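Local coordinates for CBS domain-containing protein (PDB 2YZQ) that is of unknown cellular function but carries four CBS motifs and binds S-adenosylmethionine, consistent with a sensor of adenosyl ligands, at residues 236-239 and 240-244; 266-269 and 270-274. One frame throughout, in Å; residues are numbered along the deposited sequence.

Interaction 1. Residues 236-239 and 240-244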
loop_
_atom_site.group_PDB
_atom_site.type_symbol
_atom_site.label_atom_id
_atom_site.label_comp_id
_atom_site.label_asym_id
_atom_site.label_seq_id
_atom_site.Cartn_x
_atom_site.Cartn_y
_atom_site.Cartn_z
ATOM N N PRO A 236 -0.942 19.541 -0.989
ATOM C CA PRO A 236 -2.212 19.374 -1.702
ATOM C C PRO A 236 -2.140 19.626 -3.208
ATOM O O PRO A 236 -2.901 19.042 -3.977
ATOM C CB PRO A 236 -3.131 20.372 -1.004
ATOM C CG PRO A 236 -2.590 20.405 0.394
ATOM C CD PRO A 236 -1.098 20.460 0.153
ATOM N N HIS A 237 -1.226 20.495 -3.628
ATOM C CA HIS A 237 -1.095 20.832 -5.042
ATOM C C HIS A 237 -0.173 19.914 -5.835
ATOM O O HIS A 237 -0.069 20.041 -7.058
ATOM C CB HIS A 237 -0.607 22.277 -5.186
ATOM C CG HIS A 237 -1.503 23.288 -4.541
ATOM N ND1 HIS A 237 -2.810 23.479 -4.930
ATOM C CD2 HIS A 237 -1.277 24.164 -3.534
ATOM C CE1 HIS A 237 -3.353 24.431 -4.190
ATOM N NE2 HIS A 237 -2.444 24.863 -3.335
ATOM N N MET A 238 0.502 18.996 -5.151
ATOM C CA MET A 238 1.408 18.075 -5.829
ATOM C C MET A 238 0.596 17.147 -6.727
ATOM O O MET A 238 -0.509 16.735 -6.374
ATOM C CB MET A 238 2.206 17.265 -4.804
ATOM C CG MET A 238 3.325 16.433 -5.408
ATOM S SD MET A 238 4.414 15.729 -4.140
ATOM C CE MET A 238 5.452 17.135 -3.766
ATOM N N THR A 239 1.141 16.820 -7.892
ATOM C CA THR A 239 0.426 15.964 -8.831
ATOM C C THR A 239 0.511 14.480 -8.515
ATOM O O THR A 239 1.429 14.022 -7.832
ATOM C CB THR A 239 0.932 16.164 -10.268
ATOM O OG1 THR A 239 2.300 15.749 -10.354
ATOM C CG2 THR A 239 0.814 17.629 -10.673
ATOM N N VAL A 240 -0.473 13.741 -9.016
ATOM C CA VAL A 240 -0.533 12.296 -8.839
ATOM C C VAL A 240 0.739 11.703 -9.427
ATOM O O VAL A 240 1.298 10.743 -8.898
ATOM C CB VAL A 240 -1.758 11.706 -9.573
ATOM C CG1 VAL A 240 -1.698 10.183 -9.568
ATOM C CG2 VAL A 240 -3.029 12.177 -8.902
ATOM N N HIS A 241 1.200 12.289 -10.526
ATOM C CA HIS A 241 2.416 11.832 -11.178
ATOM C C HIS A 241 3.618 11.938 -10.247
ATOM O O HIS A 241 4.320 10.954 -10.018
ATOM C CB HIS A 241 2.670 12.657 -12.441
ATOM C CG HIS A 241 3.953 12.323 -13.135
ATOM N ND1 HIS A 241 4.197 11.089 -13.699
ATOM C CD2 HIS A 241 5.062 13.066 -13.361
ATOM C CE1 HIS A 241 5.399 11.088 -14.246
ATOM N NE2 HIS A 241 5.945 12.275 -14.054
ATOM N N GLU A 242 3.851 13.124 -9.690
ATOM C CA GLU A 242 4.998 13.301 -8.809
ATOM C C GLU A 242 4.919 12.446 -7.548
ATOM O O GLU A 242 5.929 11.911 -7.097
ATOM C CB GLU A 242 5.182 14.774 -8.427
ATOM C CG GLU A 242 6.361 14.981 -7.482
ATOM C CD GLU A 242 6.769 16.431 -7.325
ATOM O OE1 GLU A 242 5.908 17.324 -7.466
ATOM O OE2 GLU A 242 7.962 16.670 -7.042
ATOM N N VAL A 243 3.730 12.314 -6.972
ATOM C CA VAL A 243 3.590 11.492 -5.777
ATOM C C VAL A 243 3.954 10.044 -6.120
ATOM O O VAL A 243 4.684 9.385 -5.380
ATOM C CB VAL A 243 2.151 11.548 -5.216
ATOM C CG1 VAL A 243 1.992 10.531 -4.094
ATOM C CG2 VAL A 243 1.861 12.952 -4.685
ATOM N N ALA A 244 3.451 9.552 -7.247
ATOM C CA ALA A 244 3.750 8.182 -7.650
ATOM C C ALA A 244 5.242 8.020 -7.927
ATOM O O ALA A 244 5.835 6.991 -7.598
ATOM C CB ALA A 244 2.937 7.809 -8.883
HETATM O O HOH W 1 3.604 18.268 -8.427
#
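With its first torsion at 64°, Thr239 holds OG1 between its own backbone N and carbonyl carbon, facing the amide of Glu242 across the first turn of helix 240-250. This is an N-cap: Glu242 N donates to Thr239 OG1 over 3.1 Å, almost straight at 168°, so the threonine hydroxyl satisfies an amide of the first turn. One step on, the backbone of the same residue starts the regular helical pattern, Val243 N reaching Thr239 O at 3.0 Å. Glu242 answers from the helix side. Its CG stands anti to the backbone N (chi1 179°), and the extended chain runs back toward the residue before the cap, crossing Met238 at about a right angle and bringing OE1 to 3.4 Å from Met238 CG. A water bridges the two segments by accepting from Thr239 N at 2.9 Å and donating to Glu242 OE1 at 2.7 Å; the carboxylate is thereby tied to the residue before the helix without touching its amide. The glutamate also has a long, weak ion pair with Lys246, one turn further along. Beneath this polar layer the buried Val243 packs on Ile268 of strand 263-269 and on Leu273 of helix 270-273. Met238 SD packs against the same valine, 3.8 Å from Val243 CG2.

Interaction 2. Residues 266-269 and 270-274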
loop_
_atom_site.group_PDB
_atom_site.type_symbol
_atom_site.label_atom_id
_atom_site.label_comp_id
_atom_site.label_asym_id
_atom_site.label_seq_id
_atom_site.Cartn_x
_atom_site.Cartn_y
_atom_site.Cartn_z
ATOM N N GLY A 266 -2.385 16.027 6.437
ATOM C CA GLY A 266 -2.977 14.855 5.819
ATOM C C GLY A 266 -1.960 13.802 5.434
ATOM O O GLY A 266 -0.792 13.881 5.810
ATOM N N LEU A 267 -2.408 12.817 4.663
ATOM C CA LEU A 267 -1.536 11.739 4.229
ATOM C C LEU A 267 -2.025 11.230 2.885
ATOM O O LEU A 267 -3.224 11.026 2.701
ATOM C CB LEU A 267 -1.585 10.593 5.249
ATOM C CG LEU A 267 -0.695 9.371 4.993
ATOM C CD1 LEU A 267 0.761 9.757 5.228
ATOM C CD2 LEU A 267 -1.096 8.228 5.915
ATOM N N ILE A 268 -1.118 11.066 1.929
ATOM C CA ILE A 268 -1.526 10.519 0.642
ATOM C C ILE A 268 -0.917 9.119 0.542
ATOM O O ILE A 268 0.302 8.962 0.474
ATOM C CB ILE A 268 -1.094 11.420 -0.562
ATOM C CG1 ILE A 268 -1.612 10.812 -1.870
ATOM C CG2 ILE A 268 0.426 11.608 -0.603
ATOM C CD1 ILE A 268 -3.129 10.826 -1.991
ATOM N N ARG A 269 -1.781 8.107 0.589
ATOM C CA ARG A 269 -1.370 6.707 0.519
ATOM C C ARG A 269 -1.513 6.252 -0.922
ATOM O O ARG A 269 -2.245 6.867 -1.702
ATOM C CB ARG A 269 -2.286 5.828 1.384
ATOM C CG ARG A 269 -2.390 6.235 2.862
ATOM C CD ARG A 269 -3.467 5.391 3.537
ATOM N NE ARG A 269 -4.770 5.665 2.939
ATOM C CZ ARG A 269 -5.808 4.836 2.979
ATOM N NH1 ARG A 269 -5.710 3.664 3.593
ATOM N NH2 ARG A 269 -6.950 5.181 2.397
ATOM N N ASP A 270 -0.819 5.177 -1.278
ATOM C CA ASP A 270 -0.931 4.657 -2.631
ATOM C C ASP A 270 -2.391 4.288 -2.884
ATOM O O ASP A 270 -2.922 4.501 -3.973
ATOM C CB ASP A 270 -0.008 3.434 -2.839
ATOM C CG ASP A 270 -0.095 2.394 -1.716
ATOM O OD1 ASP A 270 -1.026 2.431 -0.886
ATOM O OD2 ASP A 270 0.785 1.498 -1.677
ATOM N N PHE A 271 -3.041 3.766 -1.851
ATOM C CA PHE A 271 -4.436 3.354 -1.931
ATOM C C PHE A 271 -5.352 4.535 -2.255
ATOM O O PHE A 271 -6.388 4.372 -2.900
ATOM C CB PHE A 271 -4.862 2.725 -0.598
ATOM C CG PHE A 271 -5.986 1.734 -0.722
ATOM C CD1 PHE A 271 -5.773 0.498 -1.327
ATOM C CD2 PHE A 271 -7.253 2.030 -0.231
ATOM C CE1 PHE A 271 -6.807 -0.433 -1.439
ATOM C CE2 PHE A 271 -8.298 1.105 -0.339
ATOM C CZ PHE A 271 -8.070 -0.129 -0.946
ATOM N N ASP A 272 -4.968 5.728 -1.810
ATOM C CA ASP A 272 -5.776 6.917 -2.057
ATOM C C ASP A 272 -5.716 7.336 -3.517
ATOM O O ASP A 272 -6.649 7.945 -4.039
ATOM C CB ASP A 272 -5.310 8.077 -1.171
ATOM C CG ASP A 272 -5.561 7.818 0.300
ATOM O OD1 ASP A 272 -6.700 7.447 0.639
ATOM O OD2 ASP A 272 -4.628 7.988 1.114
ATOM N N LEU A 273 -4.607 7.018 -4.173
ATOM C CA LEU A 273 -4.445 7.370 -5.575
ATOM C C LEU A 273 -5.398 6.574 -6.465
ATOM O O LEU A 273 -5.715 6.999 -7.574
ATOM C CB LEU A 273 -2.988 7.155 -5.995
ATOM C CG LEU A 273 -2.009 8.111 -5.301
ATOM C CD1 LEU A 273 -0.585 7.816 -5.752
ATOM C CD2 LEU A 273 -2.379 9.551 -5.626
ATOM N N LEU A 274 -5.872 5.433 -5.971
ATOM C CA LEU A 274 -6.803 4.606 -6.740
ATOM C C LEU A 274 -8.088 5.380 -7.023
ATOM O O LEU A 274 -8.754 5.157 -8.030
ATOM C CB LEU A 274 -7.144 3.328 -5.973
ATOM C CG LEU A 274 -5.996 2.361 -5.672
ATOM C CD1 LEU A 274 -6.517 1.210 -4.836
ATOM C CD2 LEU A 274 -5.388 1.846 -6.972
#
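The strand-to-helix junction in the last CBS motif of the chain turns on Arg269, the final residue of strand 263-269, and Asp272 in the short, weakly bonded helix 270-273. The arginine grips the carboxylate side-on in a two-pronged salt bridge, NE donating to Asp272 OD2 at 3.0 Å and NH2 to Asp272 OD1 at 2.9 Å. Both oxygens lie close to the guanidinium plane, but each is met from above the carboxylate plane, the two flat groups being turned 54° apart. A bend at chi3 (-63°) turns the NE and NH2 edge of the arginine toward the aspartate. OD2 is held twice, since Arg269 N also donates to Asp272 OD2, 2.9 Å away, on that oxygen's anti lone pair. One aspartate thus secures both the main chain and the side chain of the strand's last residue, while OD1 has a further partner in Gln133 and Arg269 NH1 bonds to the carbonyl of Asn156. In return Asp272 N donates to Arg269 O at 3.0 Å, and Leu273 N adds a weak bond to the same oxygen. Phe271 CB sits over one face of the guanidinium. Asp270, next along the chain, forms a salt bridge with Arg92 through OD2. On the buried side Ile268 and Asp272 run antiparallel alongside each other, Ile268 CD1 lying 3.6 Å from Asp272 CB and 3.9 Å from Leu273 CD2.

In the fold
Along the chain, interaction 1 comes first, as the loop before helix 240-250 turns into that helix; interaction 2 follows after the hairpin of strands 254-259 and 263-269, where the second strand passes into helix 270-273. Each is a local contact between adjoining residues, closing no long loop, and they stand in series, neither enclosing nor crossing the other. In space their centres are about 10 Å apart, and their apolar sides meet: Val243 CG1 is 4.0 Å from Ile268 CG2, and Val240 packs on Leu273. Together they join helix, hairpin and closing helix of one CBS motif, with the hairpin carrying Gln254 of the S-adenosylmethionine site beside Leu267.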